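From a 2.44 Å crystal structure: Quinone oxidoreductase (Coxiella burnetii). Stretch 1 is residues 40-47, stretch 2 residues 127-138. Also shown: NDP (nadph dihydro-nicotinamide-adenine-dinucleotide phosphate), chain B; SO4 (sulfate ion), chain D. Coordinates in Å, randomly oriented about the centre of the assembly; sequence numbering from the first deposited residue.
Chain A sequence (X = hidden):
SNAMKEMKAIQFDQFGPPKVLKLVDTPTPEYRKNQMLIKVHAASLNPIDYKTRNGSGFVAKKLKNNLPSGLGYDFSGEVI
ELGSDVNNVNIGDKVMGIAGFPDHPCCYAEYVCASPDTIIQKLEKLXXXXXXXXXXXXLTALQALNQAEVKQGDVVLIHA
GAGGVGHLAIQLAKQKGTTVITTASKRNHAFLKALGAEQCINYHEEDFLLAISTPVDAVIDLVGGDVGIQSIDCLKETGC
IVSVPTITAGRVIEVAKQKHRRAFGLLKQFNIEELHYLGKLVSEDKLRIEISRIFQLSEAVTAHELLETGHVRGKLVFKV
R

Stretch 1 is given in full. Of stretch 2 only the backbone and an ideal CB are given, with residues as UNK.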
ATOM      1  N   VAL A  40       4.980  -9.211 -16.639  1.00 16.58           N
ATOM      2  CA  VAL A  40       4.614  -9.232 -15.221  1.00 14.82           C
ATOM      3  C   VAL A  40       4.634 -10.643 -14.630  1.00 14.97           C
ATOM      4  O   VAL A  40       4.013 -11.558 -15.158  1.00 15.50           O
ATOM      5  CB  VAL A  40       3.216  -8.600 -14.979  1.00 13.81           C
ATOM      6  CG1 VAL A  40       2.825  -8.682 -13.498  1.00 11.89           C
ATOM      7  CG2 VAL A  40       3.202  -7.150 -15.446  1.00 13.96           C
ATOM      8  N   HIS A  41       5.350 -10.799 -13.522  1.00 14.70           N
ATOM      9  CA  HIS A  41       5.374 -12.052 -12.768  1.00 15.34           C
ATOM     10  C   HIS A  41       4.404 -12.001 -11.592  1.00 14.29           C
ATOM     11  O   HIS A  41       3.754 -13.001 -11.281  1.00 14.89           O
ATOM     12  CB  HIS A  41       6.796 -12.368 -12.294  1.00 16.26           C
ATOM     13  CG  HIS A  41       7.664 -12.956 -13.363  1.00 18.25           C
ATOM     14  ND1 HIS A  41       8.197 -14.224 -13.277  1.00 20.46           N
ATOM     15  CD2 HIS A  41       8.068 -12.460 -14.558  1.00 18.69           C
ATOM     16  CE1 HIS A  41       8.905 -14.477 -14.364  1.00 22.25           C
ATOM     17  NE2 HIS A  41       8.841 -13.424 -15.159  1.00 21.01           N
ATOM     18  N   ALA A  42       4.290 -10.837 -10.955  1.00 13.05           N
ATOM     19  CA  ALA A  42       3.401 -10.670  -9.809  1.00 12.20           C
ATOM     20  C   ALA A  42       2.869  -9.238  -9.708  1.00 11.26           C
ATOM     21  O   ALA A  42       3.530  -8.288 -10.140  1.00 11.31           O
ATOM     22  CB  ALA A  42       4.125 -11.066  -8.528  1.00 12.31           C
ATOM     23  N   ALA A  43       1.673  -9.096  -9.137  1.00 10.76           N
ATOM     24  CA  ALA A  43       1.038  -7.790  -8.938  1.00 10.22           C
ATOM     25  C   ALA A  43       0.149  -7.822  -7.693  1.00 10.11           C
ATOM     26  O   ALA A  43      -0.721  -8.682  -7.573  1.00 10.77           O
ATOM     27  CB  ALA A  43       0.213  -7.415 -10.155  1.00 10.13           C
ATOM     28  N   SER A  44       0.366  -6.890  -6.768  1.00  9.86           N
ATOM     29  CA  SER A  44      -0.358  -6.914  -5.503  1.00  9.63           C
ATOM     30  C   SER A  44      -1.564  -6.005  -5.527  1.00  8.98           C
ATOM     31  O   SER A  44      -1.629  -5.053  -6.307  1.00  9.05           O
ATOM     32  CB  SER A  44       0.557  -6.544  -4.336  1.00  9.99           C
ATOM     33  OG  SER A  44       0.999  -5.203  -4.407  1.00 10.51           O
ATOM     34  N   LEU A  45      -2.517  -6.322  -4.660  1.00  9.06           N
ATOM     35  CA  LEU A  45      -3.744  -5.546  -4.508  1.00  8.72           C
ATOM     36  C   LEU A  45      -3.603  -4.518  -3.394  1.00  8.51           C
ATOM     37  O   LEU A  45      -2.991  -4.783  -2.363  1.00  8.72           O
ATOM     38  CB  LEU A  45      -4.926  -6.468  -4.191  1.00  8.90           C
ATOM     39  CG  LEU A  45      -5.368  -7.407  -5.310  1.00  8.96           C
ATOM     40  CD1 LEU A  45      -4.440  -8.608  -5.398  1.00 10.01           C
ATOM     41  CD2 LEU A  45      -6.817  -7.847  -5.093  1.00  8.95           C
ATOM     42  N   ASN A  46      -4.190  -3.350  -3.614  1.00  8.50           N
ATOM     43  CA  ASN A  46      -4.303  -2.317  -2.593  1.00  8.90           C
ATOM     44  C   ASN A  46      -5.744  -1.812  -2.552  1.00  9.09           C
ATOM     45  O   ASN A  46      -6.438  -1.872  -3.560  1.00  9.30           O
ATOM     46  CB  ASN A  46      -3.369  -1.159  -2.912  1.00  9.36           C
ATOM     47  CG  ASN A  46      -1.918  -1.570  -2.907  1.00  9.92           C
ATOM     48  OD1 ASN A  46      -1.370  -1.962  -3.942  1.00 10.03           O
ATOM     49  ND2 ASN A  46      -1.290  -1.509  -1.734  1.00 10.20           N
ATOM     50  N   PRO A  47      -6.197  -1.304  -1.396  1.00  9.39           N
ATOM     51  CA  PRO A  47      -7.547  -0.745  -1.297  1.00  9.81           C
ATOM     52  C   PRO A  47      -7.906   0.323  -2.347  1.00 10.29           C
ATOM     53  O   PRO A  47      -9.060   0.382  -2.806  1.00 10.71           O
ATOM     54  CB  PRO A  47      -7.557  -0.138   0.111  1.00 10.50           C
ATOM     55  CG  PRO A  47      -6.623  -1.015   0.886  1.00 10.03           C
ATOM     56  CD  PRO A  47      -5.532  -1.371  -0.076  1.00  9.64           C
ATOM     57  N   UNK A 127      11.573 -13.048  -3.727  1.00 23.96           N
ATOM     58  CA  UNK A 127      10.700 -13.672  -4.714  1.00 22.88           C
ATOM     59  C   UNK A 127       9.949 -12.569  -5.456  1.00 20.37           C
ATOM     60  O   UNK A 127       9.857 -11.441  -4.972  1.00 19.36           O
ATOM     61  CB  UNK A 127       9.729 -14.654  -4.055  1.00 22.88           C
ATOM     62  N   UNK A 128       9.425 -12.896  -6.630  1.00 19.56           N
ATOM     63  CA  UNK A 128       8.604 -11.960  -7.395  1.00 17.70           C
ATOM     64  C   UNK A 128       7.333 -11.557  -6.632  1.00 16.29           C
ATOM     65  O   UNK A 128       6.948 -10.389  -6.640  1.00 15.00           O
ATOM     66  CB  UNK A 128       8.229 -12.578  -8.743  1.00 17.70           C
ATOM     67  N   UNK A 129       6.693 -12.525  -5.977  1.00 16.75           N
ATOM     68  CA  UNK A 129       5.515 -12.263  -5.150  1.00 15.68           C
ATOM     69  C   UNK A 129       5.818 -11.282  -4.013  1.00 15.44           C
ATOM     70  O   UNK A 129       5.030 -10.366  -3.745  1.00 14.42           O
ATOM     71  CB  UNK A 129       4.980 -13.575  -4.574  1.00 15.68           C
ATOM     72  N   UNK A 130       6.948 -11.476  -3.338  1.00 16.60           N
ATOM     73  CA  UNK A 130       7.378 -10.538  -2.302  1.00 16.74           C
ATOM     74  C   UNK A 130       7.653  -9.150  -2.889  1.00 15.64           C
ATOM     75  O   UNK A 130       7.255  -8.139  -2.313  1.00 14.63           O
ATOM     76  CB  UNK A 130       8.628 -11.067  -1.596  1.00 16.74           C
ATOM     77  N   UNK A 131       8.325  -9.113  -4.036  1.00 15.85           N
ATOM     78  CA  UNK A 131       8.687  -7.848  -4.672  1.00 15.62           C
ATOM     79  C   UNK A 131       7.467  -7.020  -5.091  1.00 14.25           C
ATOM     80  O   UNK A 131       7.503  -5.797  -5.014  1.00 14.15           O
ATOM     81  CB  UNK A 131       9.565  -8.121  -5.895  1.00 15.62           C
ATOM     82  N   UNK A 132       6.402  -7.682  -5.541  1.00 13.75           N
ATOM     83  CA  UNK A 132       5.193  -6.988  -5.997  1.00 12.77           C
ATOM     84  C   UNK A 132       4.320  -6.551  -4.827  1.00 12.39           C
ATOM     85  O   UNK A 132       3.503  -5.656  -4.966  1.00 11.76           O
ATOM     86  CB  UNK A 132       4.387  -7.888  -6.936  1.00 12.77           C
ATOM     87  N   UNK A 133       4.492  -7.190  -3.677  1.00 13.47           N
ATOM     88  CA  UNK A 133       3.692  -6.889  -2.490  1.00 13.50           C
ATOM     89  C   UNK A 133       4.234  -5.714  -1.680  1.00 14.09           C
ATOM     90  O   UNK A 133       3.540  -5.181  -0.815  1.00 14.18           O
ATOM     91  CB  UNK A 133       3.614  -8.128  -1.595  1.00 13.50           C
ATOM     92  N   UNK A 134       5.458  -5.304  -1.979  1.00 14.98           N
ATOM     93  CA  UNK A 134       6.186  -4.348  -1.148  1.00 16.26           C
ATOM     94  C   UNK A 134       5.995  -2.852  -1.471  1.00 16.28           C
ATOM     95  O   UNK A 134       5.836  -2.060  -0.547  1.00 17.46           O
ATOM     96  CB  UNK A 134       7.678  -4.674  -1.247  1.00 16.26           C
ATOM     97  N   UNK A 135       6.034  -2.450  -2.760  1.00 15.80           N
ATOM     98  CA  UNK A 135       6.174  -1.020  -3.075  1.00 16.16           C
ATOM     99  C   UNK A 135       5.171  -0.055  -2.423  1.00 16.00           C
ATOM    100  O   UNK A 135       5.590   0.832  -1.683  1.00 17.23           O
ATOM    101  CB  UNK A 135       6.071  -0.853  -4.592  1.00 16.16           C
ATOM    102  N   UNK A 136       3.873  -0.220  -2.673  1.00 14.73           N
ATOM    103  CA  UNK A 136       2.892   0.715  -2.119  1.00 14.68           C
ATOM    104  C   UNK A 136       2.845   0.638  -0.590  1.00 14.81           C
ATOM    105  O   UNK A 136       3.036   1.649   0.086  1.00 15.62           O
ATOM    106  CB  UNK A 136       1.505   0.429  -2.699  1.00 14.68           C
ATOM    107  N   UNK A 137       2.608  -0.561  -0.059  1.00 13.97           N
ATOM    108  CA  UNK A 137       2.456  -0.757   1.392  1.00 14.46           C
ATOM    109  C   UNK A 137       3.693  -0.320   2.156  1.00 15.64           C
ATOM    110  O   UNK A 137       3.594   0.401   3.147  1.00 16.85           O
ATOM    111  CB  UNK A 137       2.156  -2.225   1.702  1.00 14.46           C
ATOM    112  N   UNK A 138       4.856  -0.749   1.679  1.00 10.83           N
ATOM    113  CA  UNK A 138       6.124  -0.446   2.331  1.00 10.87           C
ATOM    114  C   UNK A 138       6.510   1.016   2.280  1.00 10.87           C
ATOM    115  O   UNK A 138       6.941   1.584   3.287  1.00 10.78           O
ATOM    116  CB  UNK A 138       7.239  -1.278   1.694  1.00 10.87           C
TER
HETATM  117  PA  NDP B 500      -5.902  -2.949   4.384  1.00  9.67           P
HETATM  118  O1A NDP B 500      -7.132  -3.343   3.671  1.00  9.38           O
HETATM  119  O2A NDP B 500      -4.785  -3.865   4.083  1.00  9.30           O
HETATM  120  O5B NDP B 500      -6.157  -2.947   5.971  1.00 10.56           O
HETATM  121  C5B NDP B 500      -6.938  -3.979   6.542  1.00 11.36           C
HETATM  122  C4B NDP B 500      -6.803  -3.952   8.056  1.00 10.76           C
HETATM  123  O4B NDP B 500      -7.602  -2.911   8.578  1.00 10.87           O
HETATM  124  C3B NDP B 500      -7.264  -5.228   8.748  1.00 11.55           C
HETATM  125  O3B NDP B 500      -6.144  -5.936   9.233  1.00 10.96           O
HETATM  126  C2B NDP B 500      -8.180  -4.765   9.877  1.00 11.52           C
HETATM  127  O2B NDP B 500      -7.834  -5.317  11.128  1.00 11.55           O
HETATM  128  C1B NDP B 500      -7.976  -3.259   9.890  1.00 10.36           C
HETATM  129  N9A NDP B 500      -9.165  -2.481  10.272  1.00 10.61           N
HETATM  130  C8A NDP B 500     -10.358  -2.407   9.596  1.00 12.21           C
HETATM  131  N7A NDP B 500     -11.176  -1.565  10.259  1.00 12.42           N
HETATM  132  C5A NDP B 500     -10.525  -1.100  11.345  1.00 10.47           C
HETATM  133  C6A NDP B 500     -10.911  -0.224  12.349  1.00  9.73           C
HETATM  134  N6A NDP B 500     -12.123   0.307  12.326  1.00 10.57           N
HETATM  135  N1A NDP B 500     -10.031   0.080  13.363  1.00  8.93           N
HETATM  136  C2A NDP B 500      -8.765  -0.488  13.366  1.00  8.24           C
HETATM  137  N3A NDP B 500      -8.377  -1.357  12.361  1.00  8.14           N
HETATM  138  C4A NDP B 500      -9.253  -1.661  11.365  1.00  9.65           C
HETATM  139  O3  NDP B 500      -5.517  -1.422   4.049  1.00 10.58           O
HETATM  140  PN  NDP B 500      -4.036  -0.823   3.814  1.00 10.39           P
HETATM  141  O1N NDP B 500      -3.540  -1.269   2.494  1.00 11.69           O
HETATM  142  O2N NDP B 500      -3.176  -1.000   4.992  1.00 10.06           O
HETATM  143  O5D NDP B 500      -4.405   0.737   3.692  1.00 11.43           O
HETATM  144  C5D NDP B 500      -5.120   1.415   4.706  1.00 10.81           C
HETATM  145  C4D NDP B 500      -5.677   2.724   4.157  1.00 10.98           C
HETATM  146  O4D NDP B 500      -4.621   3.564   3.733  1.00 10.77           O
HETATM  147  C3D NDP B 500      -6.580   2.486   2.955  1.00 11.92           C
HETATM  148  O3D NDP B 500      -7.747   3.265   3.084  1.00 12.00           O
HETATM  149  C2D NDP B 500      -5.743   2.912   1.769  1.00 12.48           C
HETATM  150  O2D NDP B 500      -6.527   3.384   0.688  1.00 13.55           O
HETATM  151  C1D NDP B 500      -4.838   3.979   2.392  1.00 11.98           C
HETATM  152  N1N NDP B 500      -3.540   4.186   1.708  1.00 11.57           N
HETATM  153  C2N NDP B 500      -3.187   5.473   1.388  1.00 12.08           C
HETATM  154  C3N NDP B 500      -2.016   5.770   0.693  1.00 12.08           C
HETATM  155  C7N NDP B 500      -1.644   7.183   0.352  1.00 12.38           C
HETATM  156  O7N NDP B 500      -0.451   7.413  -0.367  1.00 13.05           O
HETATM  157  N7N NDP B 500      -2.442   8.184   0.719  1.00 10.79           N
HETATM  158  C4N NDP B 500      -1.126   4.630   0.286  1.00 12.70           C
HETATM  159  C5N NDP B 500      -1.561   3.253   0.674  1.00 12.66           C
HETATM  160  C6N NDP B 500      -2.755   3.104   1.375  1.00 12.52           C
HETATM  161  P2B NDP B 500      -8.764  -6.423  11.839  1.00 14.31           P
HETATM  162  O1X NDP B 500      -7.991  -7.020  12.988  1.00 14.81           O
HETATM  163  O2X NDP B 500      -9.109  -7.519  10.860  1.00 16.49           O
HETATM  164  O3X NDP B 500     -10.035  -5.819  12.372  1.00 14.93           O
HETATM  165  S   SO4 D 320       8.589 -16.404  -7.431  1.00 53.37           S
HETATM  166  O1  SO4 D 320       8.235 -16.681  -8.821  1.00 53.41           O
HETATM  167  O2  SO4 D 320       9.062 -17.632  -6.786  1.00 53.89           O
HETATM  168  O3  SO4 D 320       9.687 -15.439  -7.378  1.00 53.15           O
HETATM  169  O4  SO4 D 320       7.413 -15.883  -6.732  1.00 52.67           O

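Strand 42-44 and the helix beginning at 128 run at 35° to each other, their axes 6.6 Å apart at closest approach, which leaves little depth between the backbones.

Position 127 precedes the helix with phi/psi of -74/160, and its ideal CB has nothing of stretch 1 within 5.5 Å. Ser, Thr, Asp or Asn would suit a cap. The residue is S127: its OG accepts from the backbone N of 130 at 3.0 Å, a capping bond.

Position 128 points toward stretch 1, its ideal CB 3.8 Å from H41 CB and 4.4 Å from A42 CB. The imidazole of H41 offers a flat surface, so an aromatic or a long aliphatic chain would fit. F128 stacks face to face on the H41 ring, centroids 4.2 Å apart and planes at 22°. H41 CB also lies over the phenyl face, 4.0 Å from the F128 ring centroid, as a CH-pi contact. At the helix start, F128 N donates to sulfate O3 at 2.7 Å.

At 129 the CA-to-CB bond points away, though the ideal CB is still 4.8 Å from A42 CB. A small residue would add little to the packing already made round the A42 methyl by the helix backbone; a flexible apolar one could bring its end back toward it. L129 does so, bringing CD2 to 4.0 Å from A42 CB.

Position 130 points away, with no neighbour in stretch 1, so many helix formers, including polar ones, are admissible. The side chain of Q130 returns a bond to the capping residue: S127 N donates to Q130 OE1 at 3.2 Å. Position 131 points sideways and is equally unconstrained by stretch 1; it is A131.

Position 132 is the tightest. Its CB points toward the strand, and the ideal atom lies 3.3 Å from A42 O and 3.7 Å from A43 N. Backbone this close favours Ala or Gly. A132 sets its CB 3.6 Å from A42 CB, while its carbonyl meets the strand again: S44 OG donates to A132 O at 2.6 Å.

Position 133 points sideways, its ideal CB 4.4 Å from S44 CB, and the preceding turn of helix offers a carbonyl. Ala, Ser, Thr or Cys would suit. S133, at chi1 -66° (m), donates from OG to L129 O at 2.9 Å, with OG 4.1 Å from S44 CB.

Position 134 points away and could take many side chains; it is L134. Position 135 points sideways, and its phi of -53° is compatible with proline, which is the residue there, P135.

Position 136 points toward stretch 1 with its ideal CB near the N46 side chain, while the nicotinamide of NADPH lies beyond. A compact or beta-branched residue is plausible: Thr, Val, Ser or Ala. T136, at chi1 -71° (m), places CG2 3.8 Å from NDP C5N and also packs against N46; OG1 is hydrogen-bonded elsewhere in the structure.

Position 137 is sideways and only peripheral to N46, so stretch 1 sets few limits; it is A137. At 138 an ideal CB would lie 2.8 Å from the carbonyl O of L134, a clash. Glycine avoids it, and G138 N donates to L134 O at 2.8 Å.

Stretch 2, residues 127-138: SFLQAASLPTAG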
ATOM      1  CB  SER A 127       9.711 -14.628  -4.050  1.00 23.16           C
ATOM      2  OG  SER A 127       8.662 -13.920  -3.413  1.00 21.68           O
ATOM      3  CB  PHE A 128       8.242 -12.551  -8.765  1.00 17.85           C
ATOM      4  CG  PHE A 128       9.372 -12.515  -9.759  1.00 18.82           C
ATOM      5  CD1 PHE A 128      10.102 -13.658 -10.048  1.00 20.57           C
ATOM      6  CD2 PHE A 128       9.709 -11.331 -10.405  1.00 18.42           C
ATOM      7  CE1 PHE A 128      11.140 -13.630 -10.965  1.00 21.84           C
ATOM      8  CE2 PHE A 128      10.747 -11.292 -11.326  1.00 19.83           C
ATOM      9  CZ  PHE A 128      11.463 -12.446 -11.609  1.00 21.45           C
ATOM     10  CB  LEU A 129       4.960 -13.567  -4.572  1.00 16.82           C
ATOM     11  CG  LEU A 129       4.355 -14.540  -5.586  1.00 17.39           C
ATOM     12  CD1 LEU A 129       4.193 -15.918  -4.969  1.00 18.40           C
ATOM     13  CD2 LEU A 129       3.028 -14.009  -6.118  1.00 14.90           C
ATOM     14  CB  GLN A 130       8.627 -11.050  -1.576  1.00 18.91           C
ATOM     15  CG  GLN A 130       8.359 -12.185  -0.599  1.00 20.78           C
ATOM     16  CD  GLN A 130       9.627 -12.720   0.034  1.00 24.00           C
ATOM     17  OE1 GLN A 130      10.656 -12.864  -0.631  1.00 26.02           O
ATOM     18  NE2 GLN A 130       9.558 -13.031   1.324  1.00 25.75           N
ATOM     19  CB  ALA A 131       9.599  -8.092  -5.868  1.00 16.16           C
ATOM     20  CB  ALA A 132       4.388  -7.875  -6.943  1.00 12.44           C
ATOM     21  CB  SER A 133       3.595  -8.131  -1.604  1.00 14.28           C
ATOM     22  OG  SER A 133       2.869  -9.163  -2.260  1.00 14.18           O
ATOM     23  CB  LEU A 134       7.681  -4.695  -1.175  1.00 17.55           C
ATOM     24  CG  LEU A 134       8.600  -4.001  -0.169  1.00 19.11           C
ATOM     25  CD1 LEU A 134       8.186  -4.281   1.271  1.00 19.06           C
ATOM     26  CD2 LEU A 134      10.035  -4.428  -0.411  1.00 19.60           C
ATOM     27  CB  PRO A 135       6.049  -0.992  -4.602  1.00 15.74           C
ATOM     28  CG  PRO A 135       6.576  -2.296  -5.021  1.00 15.46           C
ATOM     29  CD  PRO A 135       6.080  -3.260  -3.989  1.00 15.26           C
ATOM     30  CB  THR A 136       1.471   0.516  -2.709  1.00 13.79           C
ATOM     31  OG1 THR A 136       1.454   0.956  -4.073  1.00 14.28           O
ATOM     32  CG2 THR A 136       0.441   1.327  -1.915  1.00 13.35           C
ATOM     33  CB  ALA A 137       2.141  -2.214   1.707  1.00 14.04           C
TER
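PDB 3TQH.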